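Local coordinates for protein peptide ABC transporter permease (Staphylococcus hominis, PDB 6EXS) that probably carries peptides, including the thioalcohol-conjugated dipeptide precursor of human axillary malodour, across the bacterial membrane as a POT-family member of the major facilitator superfamily, at residues R29-G34 with G161-S165; R36-F41 with E332-Q336. One frame throughout, in Å; residues are numbered along the deposited sequence. Where two conformers were deposited one is given.

Contact 1 (R29-G34 with G161-S165); sequences RFSYYG and GALIS. With C3H (2-[[(2~{R})-2-azanyl-3-[(3~{S})-3-methyl-1-oxidanyl-hexan-3-yl]sulfanyl-propanoyl]amino]ethanoic acid), chain O.
G161 meets F30 where helix 147-174 passes helix 16-44, and with no side chain on G161 the two CA atoms come within 3.7 Å. The segment axes approach to 7.5 Å and cross at -56°. The G161 carbonyl joins in: F30 CA lies 3.5 Å from G161 O in a nearly straight CA-H...O contact (169° at the hydrogen). Next along, A162 presents CB to the Y33 ring, 3.6 Å from CD2 and obliquely placed, while the same methyl also borders the bound conjugated peptide. I164 reaches the rim of the F30 ring, with CG2 in its plane and 3.9 Å from CE2. S165 covers a face of that ring: its CB sits 3.8 Å from the F30 centroid in a CH-pi contact. With OG held between the backbone N and the carbonyl carbon (chi1 58°), the S165 hydroxyl turns back along its own helix and donates to G161 O at 2.8 Å. G161 O thereby receives S165 N and S165 OG from opposite faces of its plane.

The serine hydroxyl is thus satisfied within its own helix and lies against the part of helix 16-44 that carries the POT signature ExxERFxYY. Y33, sandwiched between Y32 and the ligand amide N1, sets OH 2.8 Å from ligand carboxylate O2, so the crossing probably helps fix the peptide's acidic end.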
ATOM      1  N   ARG A  29      -6.699   6.395  -6.949  1.00 32.27           N
ATOM      2  CA  ARG A  29      -6.691   4.992  -6.547  1.00 32.00           C
ATOM      3  C   ARG A  29      -7.177   4.062  -7.678  1.00 37.93           C
ATOM      4  O   ARG A  29      -6.622   2.971  -7.841  1.00 36.64           O
ATOM      5  CB  ARG A  29      -7.448   4.776  -5.231  1.00 29.74           C
ATOM      6  CG  ARG A  29      -6.846   5.511  -4.024  1.00 35.51           C
ATOM      7  CD  ARG A  29      -5.602   4.846  -3.444  1.00 38.61           C
ATOM      8  NE  ARG A  29      -4.416   5.216  -4.211  1.00 46.05           N
ATOM      9  CZ  ARG A  29      -3.230   4.630  -4.115  1.00 61.53           C
ATOM     10  NH1 ARG A  29      -3.041   3.626  -3.266  1.00 50.11           N
ATOM     11  NH2 ARG A  29      -2.215   5.054  -4.857  1.00 48.78           N
ATOM     12  N   PHE A  30      -8.191   4.517  -8.476  1.00 36.03           N
ATOM     13  CA  PHE A  30      -8.726   3.831  -9.654  1.00 36.26           C
ATOM     14  C   PHE A  30      -7.570   3.617 -10.641  1.00 42.77           C
ATOM     15  O   PHE A  30      -7.301   2.487 -11.065  1.00 44.09           O
ATOM     16  CB  PHE A  30      -9.822   4.693 -10.321  1.00 38.42           C
ATOM     17  CG  PHE A  30     -10.351   4.169 -11.638  1.00 40.21           C
ATOM     18  CD1 PHE A  30      -9.715   4.480 -12.840  1.00 43.39           C
ATOM     19  CD2 PHE A  30     -11.497   3.383 -11.683  1.00 42.03           C
ATOM     20  CE1 PHE A  30     -10.188   3.971 -14.059  1.00 44.40           C
ATOM     21  CE2 PHE A  30     -11.976   2.886 -12.906  1.00 45.06           C
ATOM     22  CZ  PHE A  30     -11.314   3.177 -14.083  1.00 42.96           C
ATOM     23  N   SER A  31      -6.888   4.715 -11.000  1.00 38.65           N
ATOM     24  CA  SER A  31      -5.792   4.681 -11.952  1.00 37.67           C
ATOM     25  C   SER A  31      -4.553   3.967 -11.391  1.00 40.48           C
ATOM     26  O   SER A  31      -3.886   3.266 -12.164  1.00 41.72           O
ATOM     27  CB  SER A  31      -5.486   6.079 -12.471  1.00 41.12           C
ATOM     28  OG  SER A  31      -5.174   6.975 -11.419  1.00 52.43           O
ATOM     29  N   TYR A  32      -4.278   4.071 -10.060  1.00 34.02           N
ATOM     30  CA  TYR A  32      -3.137   3.362  -9.462  1.00 32.82           C
ATOM     31  C   TYR A  32      -3.342   1.868  -9.489  1.00 38.28           C
ATOM     32  O   TYR A  32      -2.445   1.151  -9.939  1.00 40.33           O
ATOM     33  CB  TYR A  32      -2.832   3.791  -8.018  1.00 33.31           C
ATOM     34  CG  TYR A  32      -1.803   2.907  -7.327  1.00 34.19           C
ATOM     35  CD1 TYR A  32      -0.454   2.967  -7.674  1.00 35.94           C
ATOM     36  CD2 TYR A  32      -2.180   2.009  -6.328  1.00 34.26           C
ATOM     37  CE1 TYR A  32       0.491   2.142  -7.062  1.00 34.71           C
ATOM     38  CE2 TYR A  32      -1.243   1.183  -5.705  1.00 34.66           C
ATOM     39  CZ  TYR A  32       0.092   1.251  -6.079  1.00 39.80           C
ATOM     40  OH  TYR A  32       1.031   0.466  -5.444  1.00 38.62           O
ATOM     41  N   TYR A  33      -4.500   1.392  -8.987  1.00 33.51           N
ATOM     42  CA  TYR A  33      -4.785  -0.034  -8.912  1.00 33.22           C
ATOM     43  C   TYR A  33      -5.068  -0.654 -10.270  1.00 37.85           C
ATOM     44  O   TYR A  33      -4.785  -1.831 -10.450  1.00 37.32           O
ATOM     45  CB  TYR A  33      -5.875  -0.349  -7.876  1.00 34.21           C
ATOM     46  CG  TYR A  33      -5.337  -0.244  -6.464  1.00 34.41           C
ATOM     47  CD1 TYR A  33      -4.361  -1.123  -6.002  1.00 36.23           C
ATOM     48  CD2 TYR A  33      -5.742   0.781  -5.617  1.00 34.88           C
ATOM     49  CE1 TYR A  33      -3.814  -0.995  -4.727  1.00 38.14           C
ATOM     50  CE2 TYR A  33      -5.203   0.920  -4.336  1.00 35.71           C
ATOM     51  CZ  TYR A  33      -4.226   0.038  -3.905  1.00 45.65           C
ATOM     52  OH  TYR A  33      -3.707   0.139  -2.643  1.00 49.49           O
ATOM     53  N   GLY A  34      -5.537   0.147 -11.221  1.00 35.45           N
ATOM     54  CA  GLY A  34      -5.796  -0.299 -12.582  1.00 35.39           C
ATOM     55  C   GLY A  34      -4.506  -0.567 -13.325  1.00 40.02           C
ATOM     56  O   GLY A  34      -4.353  -1.616 -13.961  1.00 40.36           O
ATOM     57  N   GLY A 161     -12.165   2.586  -6.040  1.00 37.16           N
ATOM     58  CA  GLY A 161     -11.215   2.726  -7.137  1.00 36.05           C
ATOM     59  C   GLY A 161     -10.511   1.409  -7.406  1.00 37.92           C
ATOM     60  O   GLY A 161     -10.449   0.957  -8.552  1.00 37.35           O
ATOM     61  N   ALA A 162     -10.038   0.753  -6.324  1.00 33.47           N
ATOM     62  CA  ALA A 162      -9.384  -0.554  -6.358  1.00 32.56           C
ATOM     63  C   ALA A 162     -10.306  -1.674  -6.869  1.00 37.06           C
ATOM     64  O   ALA A 162      -9.805  -2.618  -7.472  1.00 38.45           O
ATOM     65  CB  ALA A 162      -8.845  -0.908  -4.984  1.00 32.59           C
ATOM     66  N   LEU A 163     -11.633  -1.583  -6.619  1.00 32.52           N
ATOM     67  CA  LEU A 163     -12.621  -2.583  -7.043  1.00 31.75           C
ATOM     68  C   LEU A 163     -13.015  -2.464  -8.512  1.00 35.52           C
ATOM     69  O   LEU A 163     -13.015  -3.476  -9.204  1.00 36.19           O
ATOM     70  CB  LEU A 163     -13.878  -2.572  -6.126  1.00 31.74           C
ATOM     71  CG  LEU A 163     -15.146  -3.287  -6.629  1.00 36.88           C
ATOM     72  CD1 LEU A 163     -14.959  -4.824  -6.714  1.00 37.65           C
ATOM     73  CD2 LEU A 163     -16.347  -2.936  -5.787  1.00 37.48           C
ATOM     74  N   ILE A 164     -13.369  -1.245  -8.972  1.00 31.70           N
ATOM     75  CA  ILE A 164     -13.856  -0.960 -10.332  1.00 31.79           C
ATOM     76  C   ILE A 164     -12.765  -1.048 -11.435  1.00 35.34           C
ATOM     77  O   ILE A 164     -13.040  -1.607 -12.504  1.00 35.26           O
ATOM     78  CB  ILE A 164     -14.607   0.412 -10.363  1.00 35.10           C
ATOM     79  CG1 ILE A 164     -15.819   0.411  -9.382  1.00 35.96           C
ATOM     80  CG2 ILE A 164     -15.083   0.772 -11.770  1.00 35.85           C
ATOM     81  CD1 ILE A 164     -16.386   1.803  -9.002  1.00 42.30           C
ATOM     82  N   SER A 165     -11.567  -0.470 -11.202  1.00 31.04           N
ATOM     83  CA  SER A 165     -10.506  -0.413 -12.213  1.00 30.24           C
ATOM     84  C   SER A 165     -10.055  -1.784 -12.781  1.00 36.64           C
ATOM     85  O   SER A 165      -9.960  -1.845 -14.005  1.00 37.13           O
ATOM     86  CB  SER A 165      -9.310   0.395 -11.731  1.00 30.73           C
ATOM     87  OG  SER A 165      -8.744  -0.105 -10.531  1.00 33.31           O
TER
HETATM   88  O2  C3H O 514      -5.990  -0.343  -1.175  0.75 69.54           O
HETATM   89  C11 C3H O 514      -6.817  -1.085  -0.783  0.75 68.31           C
HETATM   90  O3  C3H O 514      -7.262  -1.083   0.425  0.75 68.52           O
HETATM   91  C10 C3H O 514      -7.441  -2.184  -1.593  0.75 66.90           C
HETATM   92  N1  C3H O 514      -6.571  -2.697  -2.623  0.75 65.30           N
HETATM   93  C9  C3H O 514      -5.693  -3.654  -2.375  0.75 65.79           C
HETATM   94  O1  C3H O 514      -4.917  -3.621  -1.432  0.75 68.68           O
HETATM   95  C8  C3H O 514      -5.663  -4.840  -3.283  0.75 63.57           C
HETATM   96  N   C3H O 514      -6.382  -4.522  -4.509  0.75 63.93           N
HETATM   97  C7  C3H O 514      -4.226  -5.205  -3.656  0.75 63.34           C
HETATM   98  S   C3H O 514      -3.470  -6.612  -2.799  0.75 63.64           S
HETATM   99  C3  C3H O 514      -4.308  -8.223  -3.256  0.75 55.14           C
HETATM  100  C4  C3H O 514      -4.002  -8.457  -4.713  0.75 52.12           C
HETATM  101  C5  C3H O 514      -5.794  -8.081  -2.903  0.75 51.07           C
HETATM  102  C6  C3H O 514      -6.725  -9.174  -3.376  0.75 46.34           C
HETATM  103  O   C3H O 514      -7.696  -8.700  -4.251  0.75 41.31           O
HETATM  104  C2  C3H O 514      -3.754  -9.380  -2.429  0.75 54.02           C
HETATM  105  C1  C3H O 514      -4.756 -10.076  -1.524  0.75 51.79           C
HETATM  106  C   C3H O 514      -4.119 -11.207  -0.764  0.75 50.23           C

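Contact 2 (R36-F41 with E332-Q336); sequences RAMLIF and EALFQ. With C3H (2-[[(2~{R})-2-azanyl-3-[(3~{S})-3-methyl-1-oxidanyl-hexan-3-yl]sulfanyl-propanoyl]amino]ethanoic acid), chain O.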
ATOM      1  N   ARG A  36      -1.607  -1.053 -11.785  1.00 35.12           N
ATOM      2  CA  ARG A  36      -1.030  -2.129 -10.965  0.51 34.58           C
ATOM      3  C   ARG A  36      -1.520  -3.521 -11.399  1.00 38.63           C
ATOM      4  O   ARG A  36      -0.719  -4.450 -11.518  1.00 39.58           O
ATOM      5  CB  ARG A  36      -1.371  -1.899  -9.483  0.51 32.38           C
ATOM      6  CG  ARG A  36      -0.169  -1.642  -8.593  0.51 38.54           C
ATOM      7  CD  ARG A  36       0.242  -2.910  -7.871  0.51 46.30           C
ATOM      8  NE  ARG A  36      -0.161  -2.928  -6.462  0.51 47.55           N
ATOM      9  CZ  ARG A  36      -1.261  -3.506  -5.986  0.51 52.88           C
ATOM     10  NH1 ARG A  36      -2.118  -4.101  -6.807  0.51 44.52           N
ATOM     11  NH2 ARG A  36      -1.512  -3.491  -4.688  0.51 29.12           N
ATOM     12  N   ALA A  37      -2.844  -3.661 -11.627  1.00 33.42           N
ATOM     13  CA  ALA A  37      -3.486  -4.914 -12.043  1.00 33.30           C
ATOM     14  C   ALA A  37      -2.954  -5.411 -13.394  1.00 38.60           C
ATOM     15  O   ALA A  37      -2.848  -6.612 -13.596  1.00 37.57           O
ATOM     16  CB  ALA A  37      -4.994  -4.722 -12.128  1.00 33.67           C
ATOM     17  N   MET A  38      -2.610  -4.471 -14.300  1.00 37.15           N
ATOM     18  CA  MET A  38      -2.085  -4.702 -15.643  1.00 37.72           C
ATOM     19  C   MET A  38      -0.580  -4.876 -15.662  1.00 39.64           C
ATOM     20  O   MET A  38      -0.082  -5.643 -16.482  1.00 39.54           O
ATOM     21  CB  MET A  38      -2.424  -3.514 -16.557  1.00 41.13           C
ATOM     22  CG  MET A  38      -3.898  -3.336 -16.839  1.00 46.37           C
ATOM     23  SD  MET A  38      -4.143  -2.093 -18.134  1.00 52.67           S
ATOM     24  CE  MET A  38      -4.053  -3.096 -19.548  1.00 50.08           C
ATOM     25  N   LEU A  39       0.152  -4.118 -14.817  1.00 35.14           N
ATOM     26  CA  LEU A  39       1.622  -4.087 -14.797  1.00 34.38           C
ATOM     27  C   LEU A  39       2.288  -5.461 -14.726  1.00 39.33           C
ATOM     28  O   LEU A  39       3.222  -5.688 -15.493  1.00 40.78           O
ATOM     29  CB  LEU A  39       2.178  -3.162 -13.698  1.00 33.25           C
ATOM     30  CG  LEU A  39       3.587  -2.596 -13.958  1.00 37.72           C
ATOM     31  CD1 LEU A  39       3.581  -1.549 -15.070  1.00 37.54           C
ATOM     32  CD2 LEU A  39       4.169  -1.984 -12.690  1.00 40.67           C
ATOM     33  N   ILE A  40       1.813  -6.374 -13.856  1.00 34.87           N
ATOM     34  CA  ILE A  40       2.420  -7.705 -13.711  1.00 34.79           C
ATOM     35  C   ILE A  40       2.365  -8.495 -15.030  1.00 39.56           C
ATOM     36  O   ILE A  40       3.392  -9.020 -15.447  1.00 40.89           O
ATOM     37  CB  ILE A  40       1.877  -8.510 -12.480  1.00 37.63           C
ATOM     38  CG1 ILE A  40       2.622  -9.873 -12.293  1.00 38.73           C
ATOM     39  CG2 ILE A  40       0.336  -8.693 -12.486  1.00 36.81           C
ATOM     40  CD1 ILE A  40       4.097  -9.812 -11.896  1.00 38.84           C
ATOM     41  N   PHE A  41       1.206  -8.513 -15.714  1.00 35.00           N
ATOM     42  CA  PHE A  41       1.031  -9.218 -16.986  1.00 34.31           C
ATOM     43  C   PHE A  41       1.779  -8.543 -18.117  1.00 39.65           C
ATOM     44  O   PHE A  41       2.454  -9.231 -18.880  1.00 40.61           O
ATOM     45  CB  PHE A  41      -0.449  -9.420 -17.308  1.00 34.69           C
ATOM     46  CG  PHE A  41      -1.167 -10.050 -16.144  1.00 34.65           C
ATOM     47  CD1 PHE A  41      -0.873 -11.349 -15.748  1.00 36.91           C
ATOM     48  CD2 PHE A  41      -2.073  -9.314 -15.387  1.00 34.95           C
ATOM     49  CE1 PHE A  41      -1.489 -11.907 -14.633  1.00 37.79           C
ATOM     50  CE2 PHE A  41      -2.705  -9.882 -14.287  1.00 36.68           C
ATOM     51  CZ  PHE A  41      -2.394 -11.165 -13.902  1.00 35.34           C
ATOM     52  N   GLU A 332      -7.862 -12.727 -15.214  1.00 39.24           N
ATOM     53  CA  GLU A 332      -6.703 -12.678 -14.303  1.00 38.11           C
ATOM     54  C   GLU A 332      -6.583 -11.379 -13.517  1.00 40.89           C
ATOM     55  O   GLU A 332      -6.181 -11.449 -12.358  1.00 40.67           O
ATOM     56  CB  GLU A 332      -5.377 -13.024 -15.007  1.00 39.63           C
ATOM     57  CG  GLU A 332      -5.007 -12.139 -16.187  1.00 48.22           C
ATOM     58  CD  GLU A 332      -5.468 -12.617 -17.548  1.00 63.69           C
ATOM     59  OE1 GLU A 332      -6.692 -12.798 -17.739  1.00 49.87           O
ATOM     60  OE2 GLU A 332      -4.606 -12.760 -18.446  1.00 62.75           O
ATOM     61  N   ALA A 333      -6.969 -10.214 -14.100  1.00 37.07           N
ATOM     62  CA  ALA A 333      -6.905  -8.924 -13.389  1.00 36.45           C
ATOM     63  C   ALA A 333      -7.986  -8.754 -12.316  1.00 39.32           C
ATOM     64  O   ALA A 333      -7.799  -7.956 -11.396  1.00 37.85           O
ATOM     65  CB  ALA A 333      -6.936  -7.758 -14.365  1.00 37.29           C
ATOM     66  N   LEU A 334      -9.085  -9.541 -12.398  1.00 36.74           N
ATOM     67  CA  LEU A 334     -10.190  -9.517 -11.429  1.00 36.47           C
ATOM     68  C   LEU A 334      -9.819 -10.096 -10.060  1.00 39.94           C
ATOM     69  O   LEU A 334     -10.523  -9.833  -9.090  1.00 40.76           O
ATOM     70  CB  LEU A 334     -11.454 -10.176 -11.990  1.00 37.11           C
ATOM     71  CG  LEU A 334     -12.419  -9.220 -12.670  1.00 41.81           C
ATOM     72  CD1 LEU A 334     -12.087  -9.047 -14.122  1.00 41.64           C
ATOM     73  CD2 LEU A 334     -13.832  -9.711 -12.536  1.00 46.02           C
ATOM     74  N   PHE A 335      -8.689 -10.826  -9.959  1.00 35.44           N
ATOM     75  CA  PHE A 335      -8.162 -11.327  -8.682  1.00 34.90           C
ATOM     76  C   PHE A 335      -7.866 -10.157  -7.726  1.00 38.05           C
ATOM     77  O   PHE A 335      -7.920 -10.356  -6.518  1.00 38.45           O
ATOM     78  CB  PHE A 335      -6.848 -12.089  -8.899  1.00 36.83           C
ATOM     79  CG  PHE A 335      -6.963 -13.517  -9.364  1.00 39.00           C
ATOM     80  CD1 PHE A 335      -7.766 -14.428  -8.681  1.00 41.55           C
ATOM     81  CD2 PHE A 335      -6.196 -13.980 -10.426  1.00 41.24           C
ATOM     82  CE1 PHE A 335      -7.841 -15.760  -9.092  1.00 42.90           C
ATOM     83  CE2 PHE A 335      -6.264 -15.318 -10.827  1.00 44.33           C
ATOM     84  CZ  PHE A 335      -7.095 -16.193 -10.166  1.00 42.51           C
ATOM     85  N   GLN A 336      -7.539  -8.951  -8.278  1.00 32.84           N
ATOM     86  CA  GLN A 336      -7.225  -7.703  -7.546  1.00 31.38           C
ATOM     87  C   GLN A 336      -8.457  -7.001  -6.947  1.00 34.92           C
ATOM     88  O   GLN A 336      -8.301  -6.135  -6.076  1.00 34.31           O
ATOM     89  CB  GLN A 336      -6.476  -6.701  -8.455  1.00 31.58           C
ATOM     90  CG  GLN A 336      -5.194  -7.219  -9.066  1.00 38.43           C
ATOM     91  CD  GLN A 336      -4.262  -7.691  -7.998  1.00 58.50           C
ATOM     92  OE1 GLN A 336      -4.100  -8.895  -7.783  1.00 51.91           O
ATOM     93  NE2 GLN A 336      -3.683  -6.744  -7.265  1.00 57.25           N
TER
HETATM   94  O2  C3H O 514      -5.990  -0.343  -1.175  0.75 69.54           O
HETATM   95  C11 C3H O 514      -6.817  -1.085  -0.783  0.75 68.31           C
HETATM   96  O3  C3H O 514      -7.262  -1.083   0.425  0.75 68.52           O
HETATM   97  C10 C3H O 514      -7.441  -2.184  -1.593  0.75 66.90           C
HETATM   98  N1  C3H O 514      -6.571  -2.697  -2.623  0.75 65.30           N
HETATM   99  C9  C3H O 514      -5.693  -3.654  -2.375  0.75 65.79           C
HETATM  100  O1  C3H O 514      -4.917  -3.621  -1.432  0.75 68.68           O
HETATM  101  C8  C3H O 514      -5.663  -4.840  -3.283  0.75 63.57           C
HETATM  102  N   C3H O 514      -6.382  -4.522  -4.509  0.75 63.93           N
HETATM  103  C7  C3H O 514      -4.226  -5.205  -3.656  0.75 63.34           C
HETATM  104  S   C3H O 514      -3.470  -6.612  -2.799  0.75 63.64           S
HETATM  105  C3  C3H O 514      -4.308  -8.223  -3.256  0.75 55.14           C
HETATM  106  C4  C3H O 514      -4.002  -8.457  -4.713  0.75 52.12           C
HETATM  107  C5  C3H O 514      -5.794  -8.081  -2.903  0.75 51.07           C
HETATM  108  C6  C3H O 514      -6.725  -9.174  -3.376  0.75 46.34           C
HETATM  109  O   C3H O 514      -7.696  -8.700  -4.251  0.75 41.31           O
HETATM  110  C2  C3H O 514      -3.754  -9.380  -2.429  0.75 54.02           C
HETATM  111  C1  C3H O 514      -4.756 -10.076  -1.524  0.75 51.79           C
HETATM  112  C   C3H O 514      -4.119 -11.207  -0.764  0.75 50.23           C
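F41 lays one ring face over the side chain of E332, whose CG stands 3.8 Å from the ring centroid, displaced toward the rim, in a CH-pi contact. I40 CG2 covers the opposite face, so the ring is held between methylene and methyl. A chi1 of 58° sets E332 CG over the ring; the bend at chi2 then carries the carboxylate onward, its plane 86° from the ring, and OE1 takes a salt bridge from R329 and a hydrogen bond from Q170. One helical turn earlier, A37 fits its CB against A333 CB at 4.2 Å and against Q336 CG at 4.0 Å, a small apolar seam that brings segment 332-336 close to the helix. R36, modelled in two conformers and bent at chi2 and chi3 in one, brings NH2 3.4 Å from ligand C7, at the guanidinium edge.

Segment 332-336 bonds the ligand through its backbone: F335 O accepts from the ligand hydroxyl O at 2.8 Å, and Q336 O from the ligand amino N at 3.0 Å. Main-chain carbonyls just ahead of helix 338-357 that take the substrate's amino and hydroxyl groups belong to the peptide-binding site between the two helical bundles of a major facilitator superfamily transporter.

From the N terminus, helix 16-44 supplies the first half of both contacts on successive stretches, 29-34 and then 36-41. The chain must run through 126 mostly helical residues before 161-165 on helix 147-174 closes contact 1, and contact 2 closes only at 332-336, with 290 residues between its segments. Their segments therefore alternate and the two closures cross rather than nest. Contact 1 joins two helices of the N-terminal bundle, whereas contact 2 ties that bundle to the loop leading into helix 338-357 of the C-terminal one. With centres 11 Å apart, both border the same ligand, Y33 from helix 16-44 and F335 and Q336 from the far side of contact 2.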